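Side-chain contacts in endoribonuclease PemK (Escherichia coli, PDB 1M1F), which acts as the toxin of a plasmid-maintaining toxin-antitoxin system, probably cutting RNA as an endoribonuclease, and is neutralised by its antitoxin PemI: residues A[98-101]-A[102-106]; A[17-20]-A[21-25]. All blocks are in the same frame, centred on the assembly; numbering follows the deposited sequence.

Contact 1: residues A[98-101]-A[102-106]; sequences MNEV and LGRLS
Glu100 and Arg104, one helical turn apart, lie side by side and point the same way, and a long salt bridge of 3.4 Å joins Glu100 OE1 to Arg104 NH1. Carboxylate and guanidinium planes are turned 61° apart. Glu100 reaches the arginine with an extended chain. The first torsion of Arg104 brings CG alongside Glu100 O, and the bend at chi2 (-28°) turns the rest of the chain toward the glutamate. A water links the pair a second time, donating to Glu100 O at 2.7 Å and accepting from Arg104 NH1 at 3.0 Å, where it sits at the guanidinium edge. Glu100 O is thus held by the water as well as by Arg104 N, its backbone partner at 3.1 Å.

Apolar pairs follow the same four-residue spacing. Met98, bent at chi2 and chi3, brings CE to 3.7 Å from Leu102 CD2, and the side chains of Val101 and Leu105 run alongside each other, Val101 CG1 lying 4.1 Å from Leu105 CD1.

Farther out, Gly56 O accepts from Arg104 NE, which helps to orient the guanidinium, and both Glu100 and Arg104 pack on Thr54. Val101 packs on Leu26, Val72 and Cys74, while Leu102 and Leu105 touch Leu109 of the second subunit. The i to i+4 bonds and pairings are those of an amphipathic alpha-helix, here the C-terminal helix 95-106 laid against the sheet of the PemK/MazF fold.

Contact 2: residues A[17-20]-A[21-25]; sequences HEQQ and GTRPV
Arg23 turns the edge of its guanidinium to the backbone of Gln20 and one of its faces to the side chain of Gln19. At the edge, NE and NH2 grip a single acceptor side-on: Gln20 O lies 2.8 Å from Arg23 NE and 3.0 Å from Arg23 NH2. The oxygen lies close to the guanidinium plane, so both bonds use N-H groups directed along that plane. The NE bond is the straighter, with an angle of 153° at its hydrogen.

Over the face, Gln19 OE1 stands 3.2 Å above the guanidinium plane, displaced toward its rim. The side chains cross at about a right angle, and the amide is tilted 64° from the guanidinium. Although Gln19 OE1 comes within 3.3 Å of Arg23 NH2, the poor angle rules out a hydrogen bond; the contact is instead one of a partly negative oxygen against a cationic face, probably favourable electrostatically. With CG anti to its backbone N, Gln19 starts toward Arg23 NE, and the bend at chi2 turns CD and the amide over the guanidinium. Arg23 makes its own bend at chi3, which folds the guanidinium back to the carbonyl preceding Gly21. That glycine has a positive phi, and its backbone N donates to Asp12 OD1.

The opposite end of the guanidinium is also held, since Arg23 NH1 donates to Val45 O. The end of the loop, Gln19 and Gln20, is thus joined through Arg23 to the start of strand 22-27, which lies between antiparallel strands 5-10 and 41-46: Arg23 pairs through its backbone with Val9, while its side chain and that of Gln19 both rest on Thr46.

Contacts 1 and 2 lie on opposite sides of the chain's centre, with their own centres 19 Å apart and their nearest atoms about 9 Å apart, so they do not touch. Strand 22-27 connects them: the loop and strand start of 17-25 lead into it, and farther along, Leu26 packs against Met98 and Val101 of helix 95-106. Each also reaches the second subunit of the homodimer, in a different manner. Contact 1 meets Leu109 of that subunit through apolar packing, whereas the 17-20 loop adds polar bonds to packing: Glu18 forms a salt bridge with Arg85 and His17 hydrogen-bonds to Asp81, both of the second subunit.

Contact 1: residues A[98-101]-A[102-106]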
ATOM      1  N   MET A  98      11.913  -7.058  -9.722  1.00  7.65           N
ATOM      2  CA  MET A  98      10.811  -6.111  -9.732  1.00  7.84           C
ATOM      3  C   MET A  98       9.564  -6.744 -10.342  1.00  7.91           C
ATOM      4  O   MET A  98       8.468  -6.577  -9.812  1.00  8.19           O
ATOM      5  CB  MET A  98      11.200  -4.832 -10.478  1.00  7.98           C
ATOM      6  CG  MET A  98      10.255  -3.652 -10.247  1.00  7.66           C
ATOM      7  SD  MET A  98      10.141  -3.057  -8.480  1.00  5.67           S
ATOM      8  CE  MET A  98       8.347  -3.401  -8.144  1.00  8.33           C
ATOM      9  N   ASN A  99       9.714  -7.485 -11.435  1.00  7.87           N
ATOM     10  CA  ASN A  99       8.559  -8.094 -12.073  1.00  8.55           C
ATOM     11  C   ASN A  99       7.924  -9.175 -11.200  1.00  8.34           C
ATOM     12  O   ASN A  99       6.707  -9.339 -11.199  1.00  8.44           O
ATOM     13  CB  ASN A  99       8.921  -8.608 -13.458  1.00  9.10           C
ATOM     14  CG  ASN A  99       9.255  -7.476 -14.418  1.00 10.03           C
ATOM     15  OD1 ASN A  99       8.752  -6.356 -14.286  1.00 12.40           O
ATOM     16  ND2 ASN A  99      10.104  -7.769 -15.406  1.00 12.98           N
ATOM     17  N   GLU A 100       8.733  -9.916 -10.454  1.00  8.21           N
ATOM     18  CA  GLU A 100       8.181 -10.904  -9.531  1.00  8.44           C
ATOM     19  C   GLU A 100       7.349 -10.202  -8.441  1.00  7.29           C
ATOM     20  O   GLU A 100       6.264 -10.670  -8.061  1.00  7.52           O
ATOM     21  CB  GLU A 100       9.290 -11.757  -8.904  1.00  9.21           C
ATOM     22  CG  GLU A 100       8.750 -13.049  -8.320  1.00 13.42           C
ATOM     23  CD  GLU A 100       9.805 -14.091  -8.020  1.00 17.14           C
ATOM     24  OE1 GLU A 100       9.393 -15.215  -7.654  1.00 21.80           O
ATOM     25  OE2 GLU A 100      11.007 -13.812  -8.161  1.00 18.21           O
ATOM     26  N   VAL A 101       7.858  -9.075  -7.939  1.00  6.66           N
ATOM     27  CA  VAL A 101       7.157  -8.273  -6.937  1.00  6.40           C
ATOM     28  C   VAL A 101       5.833  -7.730  -7.496  1.00  6.60           C
ATOM     29  O   VAL A 101       4.782  -7.827  -6.851  1.00  6.56           O
ATOM     30  CB  VAL A 101       8.083  -7.152  -6.426  1.00  6.46           C
ATOM     31  CG1 VAL A 101       7.337  -6.131  -5.589  1.00  7.07           C
ATOM     32  CG2 VAL A 101       9.208  -7.762  -5.621  1.00  6.62           C
ATOM     33  N   LEU A 102       5.873  -7.168  -8.695  1.00  6.54           N
ATOM     34  CA  LEU A 102       4.658  -6.679  -9.341  1.00  6.97           C
ATOM     35  C   LEU A 102       3.640  -7.811  -9.517  1.00  7.25           C
ATOM     36  O   LEU A 102       2.442  -7.604  -9.342  1.00  7.41           O
ATOM     37  CB  LEU A 102       4.973  -6.019 -10.681  1.00  7.44           C
ATOM     38  CG  LEU A 102       5.786  -4.729 -10.632  1.00  8.14           C
ATOM     39  CD1 LEU A 102       6.115  -4.325 -12.054  1.00  9.20           C
ATOM     40  CD2 LEU A 102       5.063  -3.602  -9.908  1.00  8.29           C
ATOM     41  N   GLY A 103       4.113  -9.003  -9.867  1.00  7.47           N
ATOM     42  CA  GLY A 103       3.244 -10.156  -9.999  1.00  7.63           C
ATOM     43  C   GLY A 103       2.525 -10.488  -8.706  1.00  7.65           C
ATOM     44  O   GLY A 103       1.333 -10.789  -8.714  1.00  8.26           O
ATOM     45  N   ARG A 104       3.243 -10.459  -7.586  1.00  7.94           N
ATOM     46  CA  ARG A 104       2.615 -10.740  -6.294  1.00  8.29           C
ATOM     47  C   ARG A 104       1.571  -9.668  -5.974  1.00  7.43           C
ATOM     48  O   ARG A 104       0.467  -9.985  -5.557  1.00  7.01           O
ATOM     49  CB  ARG A 104       3.632 -10.792  -5.146  1.00  9.12           C
ATOM     50  CG  ARG A 104       4.618 -11.957  -5.098  1.00 13.01           C
ATOM     51  CD  ARG A 104       4.172 -13.215  -5.694  1.00 15.88           C
ATOM     52  NE  ARG A 104       4.811 -14.357  -5.048  1.00 16.90           N
ATOM     53  CZ  ARG A 104       5.662 -15.189  -5.633  1.00 17.06           C
ATOM     54  NH1 ARG A 104       6.042 -15.012  -6.897  1.00 17.82           N
ATOM     55  NH2 ARG A 104       6.144 -16.204  -4.932  1.00 16.18           N
ATOM     56  N   LEU A 105       1.908  -8.402  -6.185  1.00  7.00           N
ATOM     57  CA  LEU A 105       0.973  -7.323  -5.887  1.00  7.18           C
ATOM     58  C   LEU A 105      -0.269  -7.394  -6.770  1.00  6.95           C
ATOM     59  O   LEU A 105      -1.377  -7.034  -6.336  1.00  7.28           O
ATOM     60  CB  LEU A 105       1.662  -5.970  -6.055  1.00  6.98           C
ATOM     61  CG  LEU A 105       2.639  -5.634  -4.922  1.00  7.75           C
ATOM     62  CD1 LEU A 105       3.618  -4.545  -5.332  1.00  8.73           C
ATOM     63  CD2 LEU A 105       1.892  -5.212  -3.665  1.00  9.02           C
ATOM     64  N   SER A 106      -0.099  -7.872  -7.999  1.00  7.60           N
ATOM     65  CA  SER A 106      -1.212  -7.993  -8.931  1.00  8.81           C
ATOM     66  C   SER A 106      -2.297  -8.918  -8.391  1.00  8.62           C
ATOM     67  O   SER A 106      -3.479  -8.727  -8.678  1.00  9.63           O
ATOM     68  CB  SER A 106      -0.737  -8.501 -10.292  1.00  9.38           C
ATOM     69  OG  SER A 106      -1.774  -8.343 -11.250  1.00 12.59           O
TER
HETATM   70  O   HOH W   1       5.199 -13.035  -8.961  1.00 13.78           O

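Contact 2: residues A[17-20]-A[21-25]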
ATOM      1  N   HIS A  17       0.558  -5.171  14.447  1.00 11.80           N
ATOM      2  CA  HIS A  17       1.403  -6.067  13.656  1.00 12.87           C
ATOM      3  C   HIS A  17       2.099  -5.375  12.474  1.00 12.17           C
ATOM      4  O   HIS A  17       2.820  -6.026  11.723  1.00 12.62           O
ATOM      5  CB  HIS A  17       0.576  -7.226  13.071  1.00 13.80           C
ATOM      6  CG  HIS A  17      -0.059  -8.133  14.086  1.00 17.29           C
ATOM      7  ND1 HIS A  17      -1.359  -7.972  14.518  1.00 19.68           N
ATOM      8  CD2 HIS A  17       0.401  -9.255  14.692  1.00 19.85           C
ATOM      9  CE1 HIS A  17      -1.660  -8.934  15.373  1.00 20.89           C
ATOM     10  NE2 HIS A  17      -0.610  -9.723  15.499  1.00 21.17           N
ATOM     11  N   GLU A  18       1.883  -4.075  12.289  1.00 11.13           N
ATOM     12  CA  GLU A  18       2.475  -3.358  11.160  1.00 11.16           C
ATOM     13  C   GLU A  18       3.996  -3.450  11.164  1.00 11.61           C
ATOM     14  O   GLU A  18       4.623  -3.414  12.214  1.00 11.66           O
ATOM     15  CB  GLU A  18       2.035  -1.893  11.186  1.00 10.60           C
ATOM     16  CG  GLU A  18       0.557  -1.712  10.853  1.00  9.91           C
ATOM     17  CD  GLU A  18      -0.034  -0.392  11.315  1.00  9.06           C
ATOM     18  OE1 GLU A  18       0.716   0.552  11.654  1.00  8.98           O
ATOM     19  OE2 GLU A  18      -1.280  -0.296  11.340  1.00  7.90           O
ATOM     20  N   GLN A  19       4.587  -3.578   9.982  1.00 12.12           N
ATOM     21  CA  GLN A  19       6.030  -3.654   9.855  1.00 12.51           C
ATOM     22  C   GLN A  19       6.660  -2.410  10.473  1.00 13.01           C
ATOM     23  O   GLN A  19       6.280  -1.288  10.147  1.00 12.67           O
ATOM     24  CB  GLN A  19       6.423  -3.780   8.386  1.00 12.74           C
ATOM     25  CG  GLN A  19       7.900  -4.066   8.188  1.00 13.64           C
ATOM     26  CD  GLN A  19       8.314  -5.417   8.742  1.00 15.93           C
ATOM     27  OE1 GLN A  19       9.212  -5.501   9.581  1.00 17.79           O
ATOM     28  NE2 GLN A  19       7.659  -6.470   8.285  1.00 17.49           N
ATOM     29  N   GLN A  20       7.634  -2.625  11.356  1.00 13.68           N
ATOM     30  CA  GLN A  20       8.290  -1.543  12.088  1.00 13.92           C
ATOM     31  C   GLN A  20       9.709  -1.268  11.606  1.00 13.66           C
ATOM     32  O   GLN A  20      10.274  -2.024  10.810  1.00 13.88           O
ATOM     33  CB  GLN A  20       8.407  -1.894  13.583  1.00 14.53           C
ATOM     34  CG  GLN A  20       7.168  -2.495  14.227  1.00 15.44           C
ATOM     35  CD  GLN A  20       7.316  -2.693  15.734  1.00 17.31           C
ATOM     36  OE1 GLN A  20       6.320  -2.744  16.464  1.00 20.31           O
ATOM     37  NE2 GLN A  20       8.559  -2.806  16.201  1.00 17.32           N
ATOM     38  N   GLY A  21      10.269  -0.173  12.107  1.00 12.88           N
ATOM     39  CA  GLY A  21      11.686   0.114  11.954  1.00 12.55           C
ATOM     40  C   GLY A  21      12.147   0.935  10.770  1.00 11.77           C
ATOM     41  O   GLY A  21      11.381   1.300   9.879  1.00 12.23           O
ATOM     42  N   THR A  22      13.433   1.259  10.797  1.00 10.71           N
ATOM     43  CA  THR A  22      14.103   1.879   9.675  1.00 10.59           C
ATOM     44  C   THR A  22      14.695   0.708   8.901  1.00 10.14           C
ATOM     45  O   THR A  22      15.457  -0.092   9.446  1.00 11.09           O
ATOM     46  CB  THR A  22      15.207   2.812  10.153  1.00 10.62           C
ATOM     47  OG1 THR A  22      14.624   3.955  10.789  1.00 11.60           O
ATOM     48  CG2 THR A  22      15.971   3.393   8.983  1.00 11.47           C
ATOM     49  N   ARG A  23      14.330   0.599   7.626  1.00  9.42           N
ATOM     50  CA  ARG A  23      14.743  -0.539   6.827  1.00  8.95           C
ATOM     51  C   ARG A  23      14.654  -0.202   5.354  1.00  8.68           C
ATOM     52  O   ARG A  23      14.072   0.806   4.958  1.00  8.45           O
ATOM     53  CB  ARG A  23      13.847  -1.738   7.141  1.00  9.60           C
ATOM     54  CG  ARG A  23      12.396  -1.530   6.773  1.00  9.87           C
ATOM     55  CD  ARG A  23      11.493  -2.693   7.137  1.00 10.42           C
ATOM     56  NE  ARG A  23      11.550  -3.031   8.556  1.00 11.88           N
ATOM     57  CZ  ARG A  23      12.182  -4.083   9.065  1.00 12.90           C
ATOM     58  NH1 ARG A  23      12.826  -4.949   8.292  1.00 13.60           N
ATOM     59  NH2 ARG A  23      12.169  -4.279  10.376  1.00 14.18           N
ATOM     60  N   PRO A  24      15.249  -1.049   4.530  1.00  8.10           N
ATOM     61  CA  PRO A  24      15.142  -0.873   3.086  1.00  7.44           C
ATOM     62  C   PRO A  24      13.712  -1.122   2.648  1.00  6.87           C
ATOM     63  O   PRO A  24      13.021  -1.987   3.207  1.00  7.04           O
ATOM     64  CB  PRO A  24      16.073  -1.953   2.517  1.00  7.73           C
ATOM     65  CG  PRO A  24      16.867  -2.449   3.667  1.00  9.40           C
ATOM     66  CD  PRO A  24      16.061  -2.220   4.884  1.00  9.15           C
ATOM     67  N   VAL A  25      13.286  -0.333   1.677  1.00  6.21           N
ATOM     68  CA  VAL A  25      11.990  -0.508   1.040  1.00  6.13           C
ATOM     69  C   VAL A  25      12.189  -0.435  -0.470  1.00  6.18           C
ATOM     70  O   VAL A  25      13.122   0.214  -0.954  1.00  6.83           O
ATOM     71  CB  VAL A  25      10.924   0.529   1.496  1.00  6.09           C
ATOM     72  CG1 VAL A  25      10.750   0.516   3.007  1.00  6.65           C
ATOM     73  CG2 VAL A  25      11.258   1.909   1.000  1.00  6.51           C
TER